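PDB 7AE5: phenolic acid decarboxylase from Sedimentibacter hydroxybenzoicus, which catalyses the reversible, non-oxidative decarboxylation of 4-hydroxybenzoate and 3,4-dihydroxybenzoate under anaerobic conditions, using prenylated FMN and manganese. Local coordinates for residues 148-153 with 201-206; 244-249 with 260-265; 414-419 with 434-439. All blocks are in the same frame, centred on the assembly; numbering follows the deposited sequence.

In the fold
Contacts 1 and 2 belong to one antiparallel sheet of the FMN-binding, Rift-related domain of this UbiD-family enzyme. Strand 201-207 of contact 1 lies next to strand 259-265 of contact 2, their centres are about 7 Å apart, and Pro-202 packs on the Tyr-248 ring. Contact 1 is nearer the predicted cofactor site: the side chains of Thr-150 and Val-148 come within about 4 Å of those of Met-184 and Tyr-167, whereas in contact 2 the His-264 side chain stays about 11 Å from that of Met-184. Contact 3, in the C-terminal domain, is centred about 41 Å from contact 1 and 47 Å from contact 2, and packs against neighbouring subunits.

Contact 1: residues 148-153 with 201-206; sequences VVTADP and LPIAIT
Val-149 and Ala-204 form an antiparallel hydrogen-bonded pair in the sheet of the Rift-related, FMN-binding domain, where strands 148-150 and 201-206 run side by side, their axes 4.7 Å apart at closest approach. Both bonds are nearly straight: Val-149 N reaches Ala-204 O at 2.8 Å, and Ala-204 N returns to Val-149 O at 3.1 Å. Each carbonyl oxygen also receives a CA-H from the residue next door, Val-148 CA on Ala-204 O and Ile-203 CA on Val-149 O.

On one face of the sheet, Val-148 spreads its two methyls over two isoleucines. CG2, which stands beside its own backbone N, lies 3.9 Å from Ile-205 CG1, and these two side chains run alongside each other, pointing the same way. CG1, anti to the backbone N (chi1 162°), instead meets the tip of Ile-203, 4.1 Å from its CD1, with the two side chains crossing at a slant. On the face bearing Val-149 and Ala-204, Val-149 CB sits 4.2 Å from Ala-204 CB, and Val-149 CG2 lies toward the Thr-206 methyl.

Thr-206 OG1 is hydrogen-bonded to Ser-147 O and Asn-209 ND2. Strand 148-150 is paired on its other edge with strand 163-165, which carries Asn-163 and Gly-165 of the predicted cofactor site. Strand 201-206 is bonded to strand 259-265 beyond, while Leu-201 packs on helix 188-196 and Ala-204 on Val-253 of strand 252-254.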
loop_
_atom_site.group_PDB
_atom_site.type_symbol
_atom_site.label_atom_id
_atom_site.label_comp_id
_atom_site.label_asym_id
_atom_site.label_seq_id
_atom_site.Cartn_x
_atom_site.Cartn_y
_atom_site.Cartn_z
ATOM N N VAL C 148 19.187 -8.043 43.160
ATOM C CA VAL C 148 19.124 -9.435 43.593
ATOM C C VAL C 148 20.349 -10.173 43.074
ATOM O O VAL C 148 20.640 -10.142 41.870
ATOM C CB VAL C 148 17.826 -10.101 43.106
ATOM C CG1 VAL C 148 17.949 -11.617 43.147
ATOM C CG2 VAL C 148 16.640 -9.619 43.929
ATOM N N VAL C 149 21.053 -10.856 43.975
ATOM C CA VAL C 149 22.352 -11.460 43.692
ATOM C C VAL C 149 22.208 -12.976 43.671
ATOM O O VAL C 149 21.710 -13.574 44.633
ATOM C CB VAL C 149 23.403 -11.029 44.729
ATOM C CG1 VAL C 149 24.803 -11.318 44.217
ATOM C CG2 VAL C 149 23.240 -9.556 45.067
ATOM N N THR C 150 22.650 -13.592 42.575
ATOM C CA THR C 150 22.723 -15.041 42.437
ATOM C C THR C 150 24.113 -15.425 41.945
ATOM O O THR C 150 24.900 -14.575 41.518
ATOM C CB THR C 150 21.660 -15.585 41.470
ATOM O OG1 THR C 150 22.157 -15.524 40.126
ATOM C CG2 THR C 150 20.367 -14.795 41.570
ATOM N N ALA C 151 24.408 -16.721 42.005
ATOM C CA ALA C 151 25.686 -17.268 41.558
ATOM C C ALA C 151 25.572 -18.787 41.557
ATOM O O ALA C 151 24.519 -19.352 41.868
ATOM C CB ALA C 151 26.846 -16.803 42.443
ATOM N N ASP C 152 26.672 -19.447 41.202
ATOM C CA ASP C 152 26.725 -20.898 41.306
ATOM C C ASP C 152 27.412 -21.310 42.602
ATOM O O ASP C 152 28.447 -20.740 42.963
ATOM C CB ASP C 152 27.473 -21.504 40.118
ATOM N N PRO C 153 26.849 -22.279 43.332
ATOM C CA PRO C 153 27.452 -22.687 44.611
ATOM C C PRO C 153 28.805 -23.360 44.456
ATOM O O PRO C 153 29.787 -22.933 45.072
ATOM C CB PRO C 153 26.413 -23.655 45.193
ATOM C CG PRO C 153 25.128 -23.266 44.538
ATOM C CD PRO C 153 25.512 -22.865 43.144
ATOM N N LEU C 201 17.649 -22.762 46.956
ATOM C CA LEU C 201 18.564 -22.043 46.069
ATOM C C LEU C 201 18.836 -20.676 46.680
ATOM O O LEU C 201 17.925 -19.822 46.706
ATOM C CB LEU C 201 17.991 -21.907 44.660
ATOM C CG LEU C 201 18.997 -21.927 43.503
ATOM C CD1 LEU C 201 18.272 -22.001 42.178
ATOM C CD2 LEU C 201 19.913 -20.712 43.526
ATOM N N PRO C 202 20.053 -20.413 47.148
ATOM C CA PRO C 202 20.301 -19.185 47.911
ATOM C C PRO C 202 20.394 -17.956 47.021
ATOM O O PRO C 202 20.981 -17.986 45.937
ATOM C CB PRO C 202 21.640 -19.462 48.610
ATOM C CG PRO C 202 22.211 -20.707 47.960
ATOM C CD PRO C 202 21.291 -21.156 46.870
ATOM N N ILE C 203 19.784 -16.865 47.494
ATOM C CA ILE C 203 19.897 -15.556 46.864
ATOM C C ILE C 203 20.087 -14.509 47.953
ATOM O O ILE C 203 19.818 -14.746 49.133
ATOM C CB ILE C 203 18.669 -15.185 45.992
ATOM C CG1 ILE C 203 17.532 -14.640 46.858
ATOM C CG2 ILE C 203 18.197 -16.367 45.156
ATOM C CD1 ILE C 203 16.379 -14.086 46.057
ATOM N N ALA C 204 20.562 -13.339 47.538
ATOM C CA ALA C 204 20.671 -12.172 48.400
ATOM C C ALA C 204 19.931 -11.010 47.755
ATOM O O ALA C 204 20.065 -10.768 46.552
ATOM C CB ALA C 204 22.133 -11.794 48.650
ATOM N N ILE C 205 19.145 -10.300 48.558
ATOM C CA ILE C 205 18.317 -9.193 48.087
ATOM C C ILE C 205 18.800 -7.933 48.792
ATOM O O ILE C 205 18.600 -7.780 50.003
ATOM C CB ILE C 205 16.826 -9.440 48.352
ATOM C CG1 ILE C 205 16.361 -10.716 47.651
ATOM C CG2 ILE C 205 15.996 -8.257 47.893
ATOM C CD1 ILE C 205 15.028 -11.225 48.146
ATOM N N THR C 206 19.436 -7.037 48.044
ATOM C CA THR C 206 19.985 -5.808 48.601
ATOM C C THR C 206 19.090 -4.624 48.262
ATOM O O THR C 206 18.631 -4.480 47.124
ATOM C CB THR C 206 21.404 -5.554 48.086
ATOM O OG1 THR C 206 21.356 -5.183 46.702
ATOM C CG2 THR C 206 22.258 -6.805 48.247
#

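Contact 2: residues 244-249 with 260-265; sequences KSDLYD and VLEGHI
Glu-262, on a strand of the Rift-related beta domain, receives two consecutive backbone N-H groups, of Asp-246 and Leu-247, from the loop between strands 241-244 and 252-254, its carboxylate accepting one on each oxygen. Asp-246 N meets Glu-262 OE2 at 2.8 Å in an almost straight bond (171°), and Leu-247 N meets Glu-262 OE1 at 2.8 Å along a more bent path. Both donors come in on the syn side, each somewhat out of the carboxylate plane. Beyond CG the glutamate chain is extended (chi2 180°), carrying CD out to the turning backbone, where Leu-247 CG packs 3.3 Å from Glu-262 OE1.

The Asp-246 carboxylate is turned 79° against that of Glu-262. Salt bridges from Asp-246 to Arg-296, Lys-115 and Arg-109 probably offset the repulsion between these like charges. Inside the loop, Ser-245 OG donates to Tyr-248 O, on a lone pair in the carbonyl plane. The loop's other touch on the strand comes from Tyr-248, whose ring has Leu-247 CB over the centre of one face. The Tyr-248 hydroxyl bonds weakly to Asp-295, which also pairs with His-264 ND1, and Tyr-248 CE2 lies 3.4 Å from Gly-263 O.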
loop_
_atom_site.group_PDB
_atom_site.type_symbol
_atom_site.label_atom_id
_atom_site.label_comp_id
_atom_site.label_asym_id
_atom_site.label_seq_id
_atom_site.Cartn_x
_atom_site.Cartn_y
_atom_site.Cartn_z
ATOM N N LYS C 244 31.257 -10.396 51.601
ATOM C CA LYS C 244 30.612 -11.699 51.528
ATOM C C LYS C 244 29.314 -11.702 52.324
ATOM O O LYS C 244 29.208 -11.066 53.376
ATOM C CB LYS C 244 31.552 -12.782 52.058
ATOM C CG LYS C 244 31.265 -14.177 51.529
ATOM C CD LYS C 244 32.162 -15.206 52.197
ATOM C CE LYS C 244 31.622 -15.593 53.565
ATOM N NZ LYS C 244 31.636 -17.065 53.772
ATOM N N SER C 245 28.318 -12.418 51.810
ATOM C CA SER C 245 27.088 -12.601 52.558
ATOM C C SER C 245 27.360 -13.437 53.805
ATOM O O SER C 245 28.340 -14.182 53.884
ATOM C CB SER C 245 26.018 -13.265 51.691
ATOM O OG SER C 245 26.111 -14.678 51.755
ATOM N N ASP C 246 26.473 -13.304 54.789
ATOM C CA ASP C 246 26.700 -13.954 56.076
ATOM C C ASP C 246 26.543 -15.466 55.973
ATOM O O ASP C 246 27.376 -16.223 56.485
ATOM C CB ASP C 246 25.748 -13.381 57.125
ATOM C CG ASP C 246 26.413 -12.349 58.014
ATOM O OD1 ASP C 246 27.591 -12.019 57.766
ATOM O OD2 ASP C 246 25.757 -11.869 58.963
ATOM N N LEU C 247 25.485 -15.927 55.307
ATOM C CA LEU C 247 25.155 -17.346 55.299
ATOM C C LEU C 247 25.692 -18.093 54.088
ATOM O O LEU C 247 25.785 -19.325 54.132
ATOM C CB LEU C 247 23.636 -17.534 55.358
ATOM C CG LEU C 247 22.895 -16.777 56.458
ATOM C CD1 LEU C 247 21.394 -16.938 56.290
ATOM C CD2 LEU C 247 23.339 -17.268 57.823
ATOM N N TYR C 248 26.050 -17.392 53.015
ATOM C CA TYR C 248 26.377 -18.032 51.748
ATOM C C TYR C 248 27.723 -17.521 51.257
ATOM O O TYR C 248 27.910 -16.311 51.093
ATOM C CB TYR C 248 25.269 -17.778 50.724
ATOM C CG TYR C 248 23.920 -18.259 51.215
ATOM C CD1 TYR C 248 23.709 -19.600 51.513
ATOM C CD2 TYR C 248 22.868 -17.372 51.409
ATOM C CE1 TYR C 248 22.484 -20.048 51.973
ATOM C CE2 TYR C 248 21.638 -17.812 51.869
ATOM C CZ TYR C 248 21.452 -19.151 52.150
ATOM O OH TYR C 248 20.233 -19.597 52.607
ATOM N N ASP C 249 28.653 -18.450 51.019
ATOM C CA ASP C 249 30.026 -18.079 50.687
ATOM C C ASP C 249 30.131 -17.532 49.269
ATOM O O ASP C 249 30.921 -16.617 49.006
ATOM C CB ASP C 249 30.944 -19.290 50.860
ATOM C CG ASP C 249 31.015 -19.768 52.297
ATOM O OD1 ASP C 249 30.507 -19.054 53.186
ATOM O OD2 ASP C 249 31.578 -20.859 52.537
ATOM N N VAL C 260 20.113 -5.886 53.543
ATOM C CA VAL C 260 20.457 -7.095 52.801
ATOM C C VAL C 260 19.553 -8.220 53.284
ATOM O O VAL C 260 19.468 -8.480 54.489
ATOM C CB VAL C 260 21.939 -7.481 52.971
ATOM C CG1 VAL C 260 22.248 -8.746 52.184
ATOM C CG2 VAL C 260 22.844 -6.341 52.530
ATOM N N LEU C 261 18.879 -8.881 52.348
ATOM C CA LEU C 261 17.966 -9.981 52.652
ATOM C C LEU C 261 18.592 -11.271 52.134
ATOM O O LEU C 261 18.556 -11.548 50.932
ATOM C CB LEU C 261 16.594 -9.743 52.028
ATOM C CG LEU C 261 15.913 -8.407 52.323
ATOM C CD1 LEU C 261 14.496 -8.404 51.779
ATOM C CD2 LEU C 261 15.912 -8.137 53.813
ATOM N N GLU C 262 19.161 -12.057 53.041
ATOM C CA GLU C 262 19.739 -13.343 52.683
ATOM C C GLU C 262 18.692 -14.434 52.852
ATOM O O GLU C 262 18.059 -14.541 53.907
ATOM C CB GLU C 262 20.972 -13.638 53.539
ATOM C CG GLU C 262 22.049 -12.573 53.430
ATOM C CD GLU C 262 23.262 -12.875 54.286
ATOM O OE1 GLU C 262 23.450 -14.052 54.661
ATOM O OE2 GLU C 262 24.030 -11.934 54.581
ATOM N N GLY C 263 18.504 -15.230 51.810
ATOM C CA GLY C 263 17.508 -16.272 51.857
ATOM C C GLY C 263 17.684 -17.267 50.736
ATOM O O GLY C 263 18.764 -17.392 50.158
ATOM N N HIS C 264 16.599 -17.976 50.427
ATOM C CA HIS C 264 16.651 -19.024 49.421
ATOM C C HIS C 264 15.287 -19.193 48.771
ATOM O O HIS C 264 14.248 -19.009 49.410
ATOM C CB HIS C 264 17.100 -20.361 50.023
ATOM C CG HIS C 264 16.152 -20.915 51.041
ATOM N ND1 HIS C 264 16.334 -20.748 52.397
ATOM C CD2 HIS C 264 15.012 -21.635 50.902
ATOM C CE1 HIS C 264 15.350 -21.340 53.050
ATOM N NE2 HIS C 264 14.535 -21.887 52.165
ATOM N N ILE C 265 15.306 -19.560 47.490
ATOM C CA ILE C 265 14.086 -19.986 46.818
ATOM C C ILE C 265 13.637 -21.316 47.406
ATOM O O ILE C 265 14.427 -22.263 47.521
ATOM C CB ILE C 265 14.310 -20.095 45.303
ATOM C CG1 ILE C 265 15.009 -18.841 44.774
ATOM C CG2 ILE C 265 12.985 -20.327 44.590
ATOM C CD1 ILE C 265 14.891 -18.662 43.276
#

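Contact 3: residues 414-419 with 434-439; sequences VSIIEN and MHTKMI
Ser-415 with Ile-439 and Ile-417 with Lys-437 are the hydrogen-bonded pairs that join strand 414-418 to the antiparallel strand 434-439, an edge pairing in the mixed sheet of the C-terminal domain, the axes running 165° apart in direction. Ser-415 N reaches Ile-439 O at 2.8 Å, and Ile-439 N returns to Ser-415 O. At the second pair Ile-417 N gives to Lys-437 O at 3.0 Å, while the return bond, Lys-437 N to Ile-417 O, is short at 2.7 Å but bent to 143°. CA-H groups supplement these bonds, as where Met-438 CA approaches Ser-415 O.

The apolar contacts fall on both faces. With Ile-416 and Met-438 side by side, pointing the same way, CD1 of Ile-416 touches Met-438 CG at 3.5 Å. Ile-416 CG2 presses just as closely on Thr-436 CG2, also 3.5 Å, which is tight for two methyls. On the face of Ile-417 and Ile-439 the side chains meet through their CD1 atoms, 3.7 Å apart.

A methyl-to-oxygen contact stands apart from these, near the corner at Asn-419: the turn of Met-434 at chi3 (-58°) brings its CE to 3.3 Å from Asn-419 OD1.

Among polar side chains, Lys-437 NZ is ringed by four acceptors, His-435 ND1 and the carbonyl oxygens of Ser-382, Met-379 and Pro-421, and His-435 NE2 is in turn paired with Asp-426.

Strand 414-421 is an outermost strand of this chain's mixed sheet, 434-441 continues the sheet to parallel strand 384-388, and Ile-439 packs on helix 364-372. The pair lies at subunit interfaces: Ser-415 and Ile-417 meet Ile-417 and Ser-415 of a second subunit, while Val-414 and Met-438 meet Met-438 and Val-414 of a third.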
loop_
_atom_site.group_PDB
_atom_site.type_symbol
_atom_site.label_atom_id
_atom_site.label_comp_id
_atom_site.label_asym_id
_atom_site.label_seq_id
_atom_site.Cartn_x
_atom_site.Cartn_y
_atom_site.Cartn_z
ATOM N N VAL C 414 8.816 6.726 4.633
ATOM C CA VAL C 414 8.150 5.922 5.659
ATOM C C VAL C 414 7.906 4.523 5.108
ATOM O O VAL C 414 7.215 4.362 4.095
ATOM C CB VAL C 414 6.829 6.557 6.119
ATOM C CG1 VAL C 414 6.128 5.649 7.116
ATOM C CG2 VAL C 414 7.079 7.927 6.730
ATOM N N SER C 415 8.439 3.513 5.794
ATOM C CA SER C 415 8.355 2.128 5.348
ATOM C C SER C 415 7.622 1.286 6.382
ATOM O O SER C 415 7.984 1.292 7.563
ATOM C CB SER C 415 9.749 1.556 5.095
ATOM O OG SER C 415 10.267 2.052 3.876
ATOM N N ILE C 416 6.612 0.550 5.928
ATOM C CA ILE C 416 5.794 -0.316 6.770
ATOM C C ILE C 416 6.072 -1.758 6.363
ATOM O O ILE C 416 5.794 -2.148 5.222
ATOM C CB ILE C 416 4.301 0.020 6.628
ATOM C CG1 ILE C 416 4.030 1.467 7.049
ATOM C CG2 ILE C 416 3.459 -0.928 7.444
ATOM C CD1 ILE C 416 4.235 1.716 8.519
ATOM N N ILE C 417 6.613 -2.551 7.287
ATOM C CA ILE C 417 7.065 -3.912 6.996
ATOM C C ILE C 417 6.327 -4.880 7.913
ATOM O O ILE C 417 6.486 -4.825 9.138
ATOM C CB ILE C 417 8.585 -4.051 7.163
ATOM C CG1 ILE C 417 9.305 -2.929 6.416
ATOM C CG2 ILE C 417 9.054 -5.408 6.660
ATOM C CD1 ILE C 417 10.604 -2.504 7.060
ATOM N N GLU C 418 5.551 -5.784 7.320
ATOM C CA GLU C 418 4.688 -6.689 8.067
ATOM C C GLU C 418 5.399 -7.995 8.417
ATOM O O GLU C 418 6.399 -8.378 7.804
ATOM C CB GLU C 418 3.423 -7.004 7.268
ATOM C CG GLU C 418 2.557 -5.800 6.965
ATOM C CD GLU C 418 1.158 -6.192 6.540
ATOM O OE1 GLU C 418 0.862 -7.406 6.514
ATOM O OE2 GLU C 418 0.354 -5.284 6.234
ATOM N N ASN C 419 4.854 -8.677 9.428
ATOM C CA ASN C 419 5.254 -10.038 9.794
ATOM C C ASN C 419 6.728 -10.118 10.191
ATOM O O ASN C 419 7.434 -11.068 9.846
ATOM C CB ASN C 419 4.937 -11.023 8.668
ATOM C CG ASN C 419 4.498 -12.371 9.190
ATOM O OD1 ASN C 419 3.755 -12.454 10.169
ATOM N ND2 ASN C 419 4.950 -13.438 8.538
ATOM N N MET C 434 4.113 -10.550 17.234
ATOM C CA MET C 434 4.624 -10.169 15.928
ATOM C C MET C 434 4.515 -8.662 15.749
ATOM O O MET C 434 3.597 -8.020 16.268
ATOM C CB MET C 434 3.868 -10.880 14.802
ATOM C CG MET C 434 3.795 -12.381 14.973
ATOM S SD MET C 434 5.372 -13.178 14.608
ATOM C CE MET C 434 5.649 -12.630 12.926
ATOM N N HIS C 435 5.467 -8.102 15.011
ATOM C CA HIS C 435 5.515 -6.674 14.751
ATOM C C HIS C 435 5.283 -6.391 13.276
ATOM O O HIS C 435 5.650 -7.179 12.400
ATOM C CB HIS C 435 6.864 -6.069 15.160
ATOM C CG HIS C 435 6.867 -5.454 16.523
ATOM N ND1 HIS C 435 8.021 -5.284 17.257
ATOM C CD2 HIS C 435 5.859 -4.976 17.289
ATOM C CE1 HIS C 435 7.724 -4.724 18.416
ATOM N NE2 HIS C 435 6.418 -4.527 18.461
ATOM N N THR C 436 4.651 -5.258 13.019
ATOM C CA THR C 436 4.747 -4.575 11.739
ATOM C C THR C 436 5.633 -3.362 11.989
ATOM O O THR C 436 5.254 -2.459 12.740
ATOM C CB THR C 436 3.377 -4.178 11.205
ATOM O OG1 THR C 436 2.712 -5.338 10.697
ATOM C CG2 THR C 436 3.536 -3.183 10.089
ATOM N N LYS C 437 6.823 -3.365 11.399
ATOM C CA LYS C 437 7.816 -2.345 11.701
ATOM C C LYS C 437 7.537 -1.064 10.927
ATOM O O LYS C 437 6.965 -1.084 9.832
ATOM C CB LYS C 437 9.222 -2.847 11.370
ATOM C CG LYS C 437 9.592 -4.171 12.015
ATOM C CD LYS C 437 9.775 -4.043 13.515
ATOM C CE LYS C 437 10.447 -5.281 14.093
ATOM N NZ LYS C 437 10.588 -5.203 15.572
ATOM N N MET C 438 7.955 0.060 11.507
ATOM C CA MET C 438 7.848 1.364 10.865
ATOM C C MET C 438 9.211 2.036 10.883
ATOM O O MET C 438 9.747 2.334 11.956
ATOM C CB MET C 438 6.803 2.248 11.552
ATOM C CG MET C 438 6.374 3.431 10.696
ATOM S SD MET C 438 5.266 4.610 11.496
ATOM C CE MET C 438 5.207 3.979 13.166
ATOM N N ILE C 439 9.768 2.264 9.698
ATOM C CA ILE C 439 11.028 2.977 9.528
ATOM C C ILE C 439 10.716 4.354 8.963
ATOM O O ILE C 439 9.995 4.472 7.966
ATOM C CB ILE C 439 11.990 2.211 8.602
ATOM C CG1 ILE C 439 12.271 0.813 9.150
ATOM C CG2 ILE C 439 13.282 2.987 8.415
ATOM C CD1 ILE C 439 13.079 -0.044 8.199
#